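Local coordinates for protein multicopper oxidase (Arthrobacter sp. FB24, PDB 3GDC) that probably oxidises phenol-like substrates in the manner of a laccase, passing the electrons through bound copper ions to reduce dioxygen to water, at residues A[22-27]-A[34-39]; A[41-46]-A[55-60]; A[203-208]-A[258-263]. All coordinates share one frame; numbering follows the deposited sequence.

Contact 1: residues A[22-27]-A[34-39]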
loop_
_atom_site.group_PDB
_atom_site.type_symbol
_atom_site.label_atom_id
_atom_site.label_comp_id
_atom_site.label_asym_id
_atom_site.label_seq_id
_atom_site.Cartn_x
_atom_site.Cartn_y
_atom_site.Cartn_z
ATOM N N ARG A 22 29.761 -6.774 8.743
ATOM C CA ARG A 22 29.964 -6.055 10.003
ATOM C C ARG A 22 31.131 -5.062 9.952
ATOM O O ARG A 22 31.383 -4.344 10.921
ATOM C CB ARG A 22 30.103 -7.046 11.155
ATOM C CG ARG A 22 28.800 -7.813 11.414
ATOM C CD ARG A 22 28.958 -8.935 12.419
ATOM N NE ARG A 22 27.678 -9.616 12.638
ATOM C CZ ARG A 22 27.095 -10.455 11.779
ATOM N NH1 ARG A 22 27.664 -10.755 10.606
ATOM N NH2 ARG A 22 25.926 -11.001 12.098
ATOM N N GLY A 23 31.816 -5.007 8.816
ATOM C CA GLY A 23 32.879 -4.025 8.596
ATOM C C GLY A 23 34.131 -4.328 9.396
ATOM O O GLY A 23 34.317 -5.446 9.891
ATOM N N ARG A 24 34.997 -3.329 9.512
ATOM C CA ARG A 24 36.140 -3.426 10.408
ATOM C C ARG A 24 35.926 -2.477 11.576
ATOM O O ARG A 24 35.472 -1.344 11.401
ATOM C CB ARG A 24 37.462 -3.150 9.685
ATOM C CG ARG A 24 37.526 -1.837 8.950
ATOM C CD ARG A 24 38.902 -1.646 8.327
ATOM N NE ARG A 24 38.976 -0.371 7.625
ATOM C CZ ARG A 24 38.669 -0.200 6.345
ATOM N NH1 ARG A 24 38.273 -1.231 5.606
ATOM N NH2 ARG A 24 38.759 1.007 5.804
ATOM N N THR A 25 36.214 -2.964 12.777
ATOM C CA THR A 25 35.889 -2.225 13.984
ATOM C C THR A 25 37.129 -1.843 14.780
ATOM O O THR A 25 38.166 -2.502 14.705
ATOM C CB THR A 25 34.957 -3.024 14.912
ATOM O OG1 THR A 25 35.522 -4.316 15.156
ATOM C CG2 THR A 25 33.573 -3.190 14.280
ATOM N N SER A 26 36.984 -0.756 15.524
ATOM C CA SER A 26 37.953 -0.319 16.508
ATOM C C SER A 26 37.162 0.382 17.605
ATOM O O SER A 26 35.975 0.691 17.425
ATOM C CB SER A 26 38.992 0.612 15.872
ATOM O OG SER A 26 38.373 1.671 15.159
ATOM N N THR A 27 37.813 0.614 18.743
ATOM C CA THR A 27 37.181 1.257 19.885
ATOM C C THR A 27 37.594 2.720 19.970
ATOM O O THR A 27 38.785 3.051 19.867
ATOM C CB THR A 27 37.547 0.535 21.197
ATOM O OG1 THR A 27 37.413 -0.881 21.011
ATOM C CG2 THR A 27 36.639 0.982 22.335
ATOM N N LEU A 34 33.798 2.081 16.474
ATOM C CA LEU A 34 33.937 2.718 15.172
ATOM C C LEU A 34 33.943 1.619 14.118
ATOM O O LEU A 34 34.818 0.753 14.115
ATOM C CB LEU A 34 35.226 3.543 15.097
ATOM C CG LEU A 34 35.554 4.177 13.736
ATOM C CD1 LEU A 34 34.525 5.244 13.335
ATOM C CD2 LEU A 34 36.959 4.769 13.733
ATOM N N ARG A 35 32.962 1.655 13.221
ATOM C CA ARG A 35 32.776 0.581 12.256
ATOM C C ARG A 35 32.946 1.156 10.855
ATOM O O ARG A 35 32.334 2.173 10.532
ATOM C CB ARG A 35 31.376 -0.015 12.447
ATOM C CG ARG A 35 31.148 -1.338 11.790
ATOM C CD ARG A 35 29.726 -1.840 12.086
ATOM N NE ARG A 35 29.489 -2.111 13.504
ATOM C CZ ARG A 35 29.805 -3.243 14.133
ATOM N NH1 ARG A 35 30.372 -4.249 13.481
ATOM N NH2 ARG A 35 29.537 -3.371 15.430
ATOM N N GLU A 36 33.779 0.524 10.035
ATOM C CA GLU A 36 34.143 1.080 8.720
ATOM C C GLU A 36 34.054 0.090 7.568
ATOM O O GLU A 36 34.347 -1.093 7.715
ATOM C CB GLU A 36 35.556 1.668 8.744
ATOM C CG GLU A 36 35.816 2.574 9.922
ATOM C CD GLU A 36 37.231 3.073 9.944
ATOM O OE1 GLU A 36 37.602 3.822 9.017
ATOM O OE2 GLU A 36 37.966 2.716 10.891
ATOM N N TRP A 37 33.681 0.599 6.398
ATOM C CA TRP A 37 33.619 -0.230 5.206
ATOM C C TRP A 37 34.231 0.507 4.037
ATOM O O TRP A 37 34.175 1.737 3.976
ATOM C CB TRP A 37 32.170 -0.536 4.830
ATOM C CG TRP A 37 31.356 -1.300 5.816
ATOM C CD1 TRP A 37 31.171 -2.645 5.847
ATOM C CD2 TRP A 37 30.560 -0.757 6.881
ATOM N NE1 TRP A 37 30.323 -2.981 6.873
ATOM C CE2 TRP A 37 29.929 -1.843 7.522
ATOM C CE3 TRP A 37 30.327 0.540 7.360
ATOM C CZ2 TRP A 37 29.075 -1.677 8.616
ATOM C CZ3 TRP A 37 29.475 0.711 8.448
ATOM C CH2 TRP A 37 28.853 -0.396 9.060
ATOM N N ASP A 38 34.782 -0.249 3.095
ATOM C CA ASP A 38 35.170 0.304 1.800
ATOM C C ASP A 38 34.157 -0.146 0.761
ATOM O O ASP A 38 33.921 -1.350 0.599
ATOM C CB ASP A 38 36.551 -0.196 1.371
ATOM C CG ASP A 38 37.613 0.084 2.399
ATOM O OD1 ASP A 38 37.608 1.192 2.962
ATOM O OD2 ASP A 38 38.448 -0.812 2.645
ATOM N N ILE A 39 33.567 0.817 0.063
ATOM C CA ILE A 39 32.557 0.532 -0.954
ATOM C C ILE A 39 33.012 1.206 -2.241
ATOM O O ILE A 39 33.359 2.398 -2.245
ATOM C CB ILE A 39 31.148 1.035 -0.510
ATOM C CG1 ILE A 39 30.665 0.266 0.738
ATOM C CG2 ILE A 39 30.134 0.927 -1.657
ATOM C CD1 ILE A 39 29.217 0.559 1.188
HETATM O O HOH W 1 37.507 1.049 12.804
#

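Contact 2: residues A[41-46]-A[55-60]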
loop_
_atom_site.group_PDB
_atom_site.type_symbol
_atom_site.label_atom_id
_atom_site.label_comp_id
_atom_site.label_asym_id
_atom_site.label_seq_id
_atom_site.Cartn_x
_atom_site.Cartn_y
_atom_site.Cartn_z
ATOM N N ALA A 41 31.967 1.874 -6.371
ATOM C CA ALA A 41 31.018 1.754 -7.482
ATOM C C ALA A 41 31.758 1.255 -8.723
ATOM O O ALA A 41 32.778 1.819 -9.128
ATOM C CB ALA A 41 30.283 3.078 -7.753
ATOM N N VAL A 42 31.282 0.151 -9.284
ATOM C CA VAL A 42 31.965 -0.478 -10.414
ATOM C C VAL A 42 30.951 -0.888 -11.474
ATOM O O VAL A 42 29.893 -1.432 -11.150
ATOM C CB VAL A 42 32.806 -1.734 -9.999
ATOM C CG1 VAL A 42 33.884 -1.378 -9.009
ATOM C CG2 VAL A 42 31.929 -2.828 -9.426
ATOM N N ASP A 43 31.288 -0.627 -12.734
ATOM C CA ASP A 43 30.456 -1.049 -13.847
ATOM C C ASP A 43 30.782 -2.517 -14.119
ATOM O O ASP A 43 31.952 -2.885 -14.245
ATOM C CB ASP A 43 30.744 -0.186 -15.079
ATOM C CG ASP A 43 30.490 1.296 -14.836
ATOM O OD1 ASP A 43 29.759 1.642 -13.879
ATOM O OD2 ASP A 43 31.036 2.120 -15.607
ATOM N N LYS A 44 29.752 -3.352 -14.178
ATOM C CA LYS A 44 29.931 -4.801 -14.264
ATOM C C LYS A 44 28.755 -5.418 -15.001
ATOM O O LYS A 44 27.610 -5.056 -14.750
ATOM C CB LYS A 44 30.034 -5.406 -12.859
ATOM C CG LYS A 44 30.307 -6.913 -12.814
ATOM C CD LYS A 44 30.784 -7.359 -11.442
ATOM C CE LYS A 44 30.989 -8.867 -11.397
ATOM N NZ LYS A 44 31.127 -9.385 -10.001
ATOM N N ASP A 45 29.054 -6.357 -15.894
ATOM C CA ASP A 45 28.029 -7.151 -16.571
ATOM C C ASP A 45 27.624 -8.342 -15.717
ATOM O O ASP A 45 28.478 -8.995 -15.106
ATOM C CB ASP A 45 28.545 -7.661 -17.920
ATOM C CG ASP A 45 28.694 -6.561 -18.950
ATOM O OD1 ASP A 45 28.250 -5.419 -18.700
ATOM O OD2 ASP A 45 29.244 -6.850 -20.035
ATOM N N PHE A 46 26.318 -8.625 -15.703
ATOM C CA PHE A 46 25.746 -9.744 -14.968
ATOM C C PHE A 46 24.819 -10.519 -15.899
ATOM O O PHE A 46 23.991 -9.922 -16.581
ATOM C CB PHE A 46 24.938 -9.245 -13.768
ATOM C CG PHE A 46 25.744 -8.440 -12.775
ATOM C CD1 PHE A 46 26.469 -9.078 -11.771
ATOM C CD2 PHE A 46 25.759 -7.049 -12.832
ATOM C CE1 PHE A 46 27.215 -8.337 -10.827
ATOM C CE2 PHE A 46 26.503 -6.294 -11.908
ATOM C CZ PHE A 46 27.221 -6.938 -10.898
ATOM N N LYS A 55 23.937 -4.813 -18.090
ATOM C CA LYS A 55 25.050 -3.890 -17.836
ATOM C C LYS A 55 24.733 -3.121 -16.556
ATOM O O LYS A 55 23.969 -2.147 -16.567
ATOM C CB LYS A 55 25.260 -2.931 -19.012
ATOM C CG LYS A 55 25.431 -3.631 -20.372
ATOM C CD LYS A 55 26.090 -2.716 -21.405
ATOM C CE LYS A 55 27.571 -2.465 -21.087
ATOM N NZ LYS A 55 28.409 -3.695 -21.206
ATOM N N GLY A 56 25.282 -3.608 -15.449
ATOM C CA GLY A 56 24.986 -3.059 -14.136
ATOM C C GLY A 56 25.958 -1.992 -13.664
ATOM O O GLY A 56 27.093 -1.896 -14.137
ATOM N N TRP A 57 25.455 -1.158 -12.760
ATOM C CA TRP A 57 26.263 -0.274 -11.946
ATOM C C TRP A 57 26.107 -0.839 -10.540
ATOM O O TRP A 57 24.989 -0.885 -10.007
ATOM C CB TRP A 57 25.708 1.144 -11.986
ATOM C CG TRP A 57 25.831 1.846 -13.306
ATOM C CD1 TRP A 57 26.666 1.529 -14.344
ATOM C CD2 TRP A 57 25.106 3.009 -13.717
ATOM N NE1 TRP A 57 26.494 2.420 -15.383
ATOM C CE2 TRP A 57 25.544 3.338 -15.024
ATOM C CE3 TRP A 57 24.116 3.797 -13.115
ATOM C CZ2 TRP A 57 25.025 4.429 -15.738
ATOM C CZ3 TRP A 57 23.607 4.885 -13.819
ATOM C CH2 TRP A 57 24.055 5.184 -15.121
ATOM N N SER A 58 27.203 -1.281 -9.948
ATOM C CA SER A 58 27.117 -2.026 -8.699
ATOM C C SER A 58 28.097 -1.527 -7.655
ATOM O O SER A 58 29.195 -1.083 -7.983
ATOM C CB SER A 58 27.376 -3.513 -8.947
ATOM O OG SER A 58 28.703 -3.727 -9.380
ATOM N N TYR A 59 27.694 -1.630 -6.397
ATOM C CA TYR A 59 28.604 -1.428 -5.282
ATOM C C TYR A 59 29.324 -2.742 -4.984
ATOM O O TYR A 59 28.674 -3.751 -4.664
ATOM C CB TYR A 59 27.830 -0.987 -4.044
ATOM C CG TYR A 59 27.127 0.345 -4.128
ATOM C CD1 TYR A 59 27.843 1.540 -4.309
ATOM C CD2 TYR A 59 25.742 0.425 -3.955
ATOM C CE1 TYR A 59 27.190 2.766 -4.360
ATOM C CE2 TYR A 59 25.079 1.666 -3.985
ATOM C CZ TYR A 59 25.814 2.828 -4.194
ATOM O OH TYR A 59 25.166 4.048 -4.219
ATOM N N ASN A 60 30.656 -2.727 -5.090
ATOM C CA ASN A 60 31.505 -3.901 -4.824
ATOM C C ASN A 60 31.195 -5.109 -5.715
ATOM O O ASN A 60 31.386 -6.265 -5.305
ATOM C CB ASN A 60 31.454 -4.300 -3.336
ATOM C CG ASN A 60 32.227 -3.341 -2.440
ATOM O OD1 ASN A 60 32.821 -2.369 -2.910
ATOM N ND2 ASN A 60 32.214 -3.610 -1.140
#

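Contact 3: residues A[203-208]-A[258-263]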
loop_
_atom_site.group_PDB
_atom_site.type_symbol
_atom_site.label_atom_id
_atom_site.label_comp_id
_atom_site.label_asym_id
_atom_site.label_seq_id
_atom_site.Cartn_x
_atom_site.Cartn_y
_atom_site.Cartn_z
ATOM N N GLU A 203 12.245 -23.335 14.206
ATOM C CA GLU A 203 13.256 -22.317 14.515
ATOM C C GLU A 203 12.765 -20.909 14.191
ATOM O O GLU A 203 11.991 -20.712 13.259
ATOM C CB GLU A 203 14.546 -22.576 13.739
ATOM C CG GLU A 203 15.449 -23.641 14.339
ATOM C CD GLU A 203 16.905 -23.467 13.919
ATOM O OE1 GLU A 203 17.156 -22.865 12.845
ATOM O OE2 GLU A 203 17.800 -23.933 14.668
ATOM N N LEU A 204 13.223 -19.925 14.956
ATOM C CA LEU A 204 12.848 -18.540 14.677
ATOM C C LEU A 204 13.635 -17.957 13.502
ATOM O O LEU A 204 14.848 -17.731 13.599
ATOM C CB LEU A 204 13.026 -17.662 15.913
ATOM C CG LEU A 204 12.535 -16.219 15.761
ATOM C CD1 LEU A 204 11.048 -16.159 15.437
ATOM C CD2 LEU A 204 12.830 -15.452 17.048
ATOM N N VAL A 205 12.930 -17.717 12.399
ATOM C CA VAL A 205 13.524 -17.145 11.192
ATOM C C VAL A 205 13.178 -15.652 11.151
ATOM O O VAL A 205 12.020 -15.289 11.325
ATOM C CB VAL A 205 13.004 -17.868 9.924
ATOM C CG1 VAL A 205 13.509 -17.170 8.644
ATOM C CG2 VAL A 205 13.405 -19.349 9.946
ATOM N N ARG A 206 14.186 -14.798 10.950
ATOM C CA ARG A 206 13.996 -13.356 10.902
ATOM C C ARG A 206 14.521 -12.848 9.557
ATOM O O ARG A 206 15.702 -13.006 9.234
ATOM C CB ARG A 206 14.728 -12.657 12.072
ATOM C CG ARG A 206 14.675 -11.135 12.055
ATOM C CD ARG A 206 15.250 -10.505 13.346
ATOM N NE ARG A 206 14.460 -10.891 14.516
ATOM C CZ ARG A 206 14.966 -11.202 15.712
ATOM N NH1 ARG A 206 16.273 -11.162 15.916
ATOM N NH2 ARG A 206 14.152 -11.558 16.703
ATOM N N ILE A 207 13.634 -12.244 8.781
ATOM C CA ILE A 207 13.986 -11.774 7.450
ATOM C C ILE A 207 13.909 -10.251 7.398
ATOM O O ILE A 207 12.890 -9.663 7.753
ATOM C CB ILE A 207 13.021 -12.359 6.375
ATOM C CG1 ILE A 207 12.973 -13.889 6.450
ATOM C CG2 ILE A 207 13.426 -11.875 4.964
ATOM C CD1 ILE A 207 11.811 -14.512 5.636
ATOM N N HIS A 208 14.980 -9.625 6.927
ATOM C CA HIS A 208 14.953 -8.204 6.613
ATOM C C HIS A 208 14.579 -8.052 5.142
ATOM O O HIS A 208 15.393 -8.329 4.267
ATOM C CB HIS A 208 16.322 -7.585 6.886
ATOM C CG HIS A 208 16.742 -7.735 8.309
ATOM N ND1 HIS A 208 16.395 -6.830 9.287
ATOM C CD2 HIS A 208 17.422 -8.726 8.931
ATOM C CE1 HIS A 208 16.869 -7.243 10.449
ATOM N NE2 HIS A 208 17.486 -8.396 10.263
ATOM N N LEU A 258 9.070 -15.542 11.650
ATOM C CA LEU A 258 8.232 -16.732 11.711
ATOM C C LEU A 258 8.958 -17.997 12.158
ATOM O O LEU A 258 10.180 -18.051 12.181
ATOM C CB LEU A 258 7.533 -16.960 10.367
ATOM C CG LEU A 258 8.340 -17.431 9.159
ATOM C CD1 LEU A 258 7.341 -17.873 8.102
ATOM C CD2 LEU A 258 9.223 -16.330 8.607
ATOM N N ARG A 259 8.170 -19.011 12.522
ATOM C CA ARG A 259 8.668 -20.361 12.765
ATOM C C ARG A 259 7.852 -21.287 11.867
ATOM O O ARG A 259 6.623 -21.264 11.925
ATOM C CB ARG A 259 8.472 -20.764 14.230
ATOM C CG ARG A 259 9.085 -19.813 15.231
ATOM C CD ARG A 259 8.738 -20.216 16.664
ATOM N NE ARG A 259 9.398 -19.350 17.649
ATOM C CZ ARG A 259 10.595 -19.587 18.186
ATOM N NH1 ARG A 259 11.290 -20.670 17.851
ATOM N NH2 ARG A 259 11.100 -18.734 19.075
ATOM N N PHE A 260 8.526 -22.082 11.040
ATOM C CA PHE A 260 7.843 -23.002 10.123
ATOM C C PHE A 260 7.426 -24.265 10.885
ATOM O O PHE A 260 8.289 -24.999 11.363
ATOM C CB PHE A 260 8.765 -23.391 8.976
ATOM C CG PHE A 260 9.038 -22.282 7.997
ATOM C CD1 PHE A 260 8.313 -22.196 6.810
ATOM C CD2 PHE A 260 10.044 -21.346 8.240
ATOM C CE1 PHE A 260 8.569 -21.179 5.884
ATOM C CE2 PHE A 260 10.309 -20.328 7.313
ATOM C CZ PHE A 260 9.575 -20.245 6.140
ATOM N N PRO A 261 6.105 -24.505 11.014
ATOM C CA PRO A 261 5.632 -25.630 11.837
ATOM C C PRO A 261 5.790 -27.007 11.187
ATOM O O PRO A 261 5.775 -28.010 11.907
ATOM C CB PRO A 261 4.147 -25.313 12.038
ATOM C CG PRO A 261 3.769 -24.548 10.818
ATOM C CD PRO A 261 4.984 -23.730 10.453
ATOM N N TYR A 262 5.949 -27.056 9.863
ATOM C CA TYR A 262 5.963 -28.324 9.125
ATOM C C TYR A 262 7.131 -28.421 8.144
ATOM O O TYR A 262 7.478 -27.434 7.505
ATOM C CB TYR A 262 4.632 -28.523 8.372
ATOM C CG TYR A 262 3.432 -28.635 9.277
ATOM C CD1 TYR A 262 3.308 -29.707 10.165
ATOM C CD2 TYR A 262 2.414 -27.672 9.257
ATOM C CE1 TYR A 262 2.220 -29.824 11.008
ATOM C CE2 TYR A 262 1.305 -27.782 10.102
ATOM C CZ TYR A 262 1.222 -28.866 10.982
ATOM O OH TYR A 262 0.148 -29.012 11.837
ATOM N N PRO A 263 7.743 -29.619 8.018
ATOM C CA PRO A 263 8.840 -29.785 7.065
ATOM C C PRO A 263 8.319 -29.791 5.634
ATOM O O PRO A 263 7.114 -29.963 5.427
ATOM C CB PRO A 263 9.415 -31.158 7.435
ATOM C CG PRO A 263 8.254 -31.896 8.013
ATOM C CD PRO A 263 7.442 -30.871 8.739
HETATM O O HOH W 2 11.321 -22.238 11.287
#

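Contact 1: residues A[22-27]-A[34-39]
Arg24 and Asp38 form the salt bridge of this antiparallel hairpin. Both terminal nitrogens of the guanidinium grip the carboxylate, NH1 of Arg24 lying 3.0 Å from OD2 of Asp38 and NH2 of Arg24 3.1 Å from OD1. The fork is not flat: the two planes stand 47° apart, OD1 is met on its syn side but tilted out of the carboxylate plane, and OD2 is met from above that plane. Tucked close to both arms of its own backbone (chi1 55°), CG of Arg24 packs 4.0 Å from CB of Glu36, and the long chain passes Glu36 to gain Asp38.

Arg35 divides its guanidinium between a backbone carbonyl and a carboxylate. NH1 of Arg35 donates to a lone pair of the Arg22 carbonyl at 2.8 Å from its O, nearly in the guanidinium plane, while the CG2 methyl of Thr25 lies over one face and NE is paired with Asp74. An alanine here would probably leave the Arg22 carbonyl without this donor and Asp74 without its charged mate, setting the turn into the strand freer to move.

Backbone bonds run both ways between Arg24 and Glu36 and between Ser26 and Leu34. A water joins OG of Ser26, O of Leu34 and OE2 of Glu36, whose OE1 is bonded to His79.

Gly23 packs tightly on Trp37: its CA sits over one face of the indole, 3.3 Å from NE1 of Trp37; that nitrogen donates to Asp21 O. The positive phi of 72° favours glycine, and a CB would clash with the Glu36 carbonyl and the indole.

Polar groups therefore dominate, one arginine clasping a carboxylate, the other shared between a carbonyl and Asp74, as befits a partly buried hairpin.

Contact 2: residues A[41-46]-A[55-60]
Ser58 gives the Val42 carbonyl two donors at once. Its backbone N lies 3.0 Å from O of Val42 and its OG 3.1 Å from the same oxygen, the two arriving from opposite faces of the carbonyl plane. OG stands between the backbone N and the carbonyl carbon of its own residue (chi1 65°), a setting that turns it to Val42. A small hydroxyl suits the spot, because the edge of the Phe46 ring also closes on it, CZ of Phe46 being 3.8 Å from OG of Ser58. Gly56 lies at the same ring edge, where any CB would strike CE2 of Phe46.

Strands 33-49 and 52-59 make a beta hairpin of the amino-terminal cupredoxin domain, and on the face bearing Ala41, Asp43 and Trp57 the tryptophan reaches toward a copper site. There the carboxylate of Asp43 lies alongside the Trp57 indole, OD1 of Asp43 3.1 Å from CD1 of Trp57, while its OD2 accepts from Ala85 N. Trp57 in turn meets His88 edge-to-face and touches His141, two ligands that with Cys133 bind copper as in a type 1 site; its side chain comes within about 5 Å of the metal. At one end of this face NZ of Lys55 bridges to the syn lone pair of OD1 of Asp45 at 3.0 Å; at the other Tyr59, packed against Cys133, hydrogen-bonds through OH to Thr89 O.

Contact 3: residues A[203-208]-A[258-263]
Leu204 and Arg259 cross at a slant, with CB of the leucine over one face of the guanidinium, 3.8 Å from CZ of Arg259. The arginine reaches there on a chain extended from CG to NE, and its CB and CG pack against the Glu203 carbonyl, CG of Arg259 being 3.6 Å from O of Glu203. Its NH1 is bonded to His202 O, which probably helps to hold the flat group over the leucine. A long residue that is greasy in its stem and charged at its tip suits this exposed position.

On the other face, Val205, Ile207, Leu258 and Phe260 build an apolar cluster. CG2 of Val205 meets the edge of the Phe260 ring, 4.2 Å from CE2 of Phe260, whereas CD1 of Leu258 lies over a face of the same ring. CD2 of Leu258, the other methyl, lies 4.3 Å from CD1 of Ile207.

Val205 and Leu258 exchange two backbone hydrogen bonds as an antiparallel hydrogen-bonded pair. Farther toward Phe260 a water links the segments, donating to Glu203 O at 2.6 Å and accepting from Phe260 N at 2.8 Å.

Phe260 and Ile207 also touch Phe284 on strand 281-287 of the facing sheet. Such a crossing, where 258-263 leaves one sheet for strand 264-269 in the other, is characteristic of the cupredoxin beta sandwich, here in the second domain.

Contacts 1 and 2 share strand 33-49 and follow one another along it, each pairing it with a different neighbour in the same sheet; they touch where Ile39 packs on Tyr59. Contact 3 belongs to the other domain, its centre about 30 Å from that of contact 1 and about 33 Å from that of contact 2, and meets neither. Contact 1 is the most surface-lying, half of its touching residues being exposed; it is rich in charge and uses a water shared by two side chains and a backbone carbonyl. Contact 2 places aromatic residues beside a copper site. Contact 3, mostly buried, joins an apolar cluster to a loop whose Pro261 and Tyr262 also pack on a second subunit.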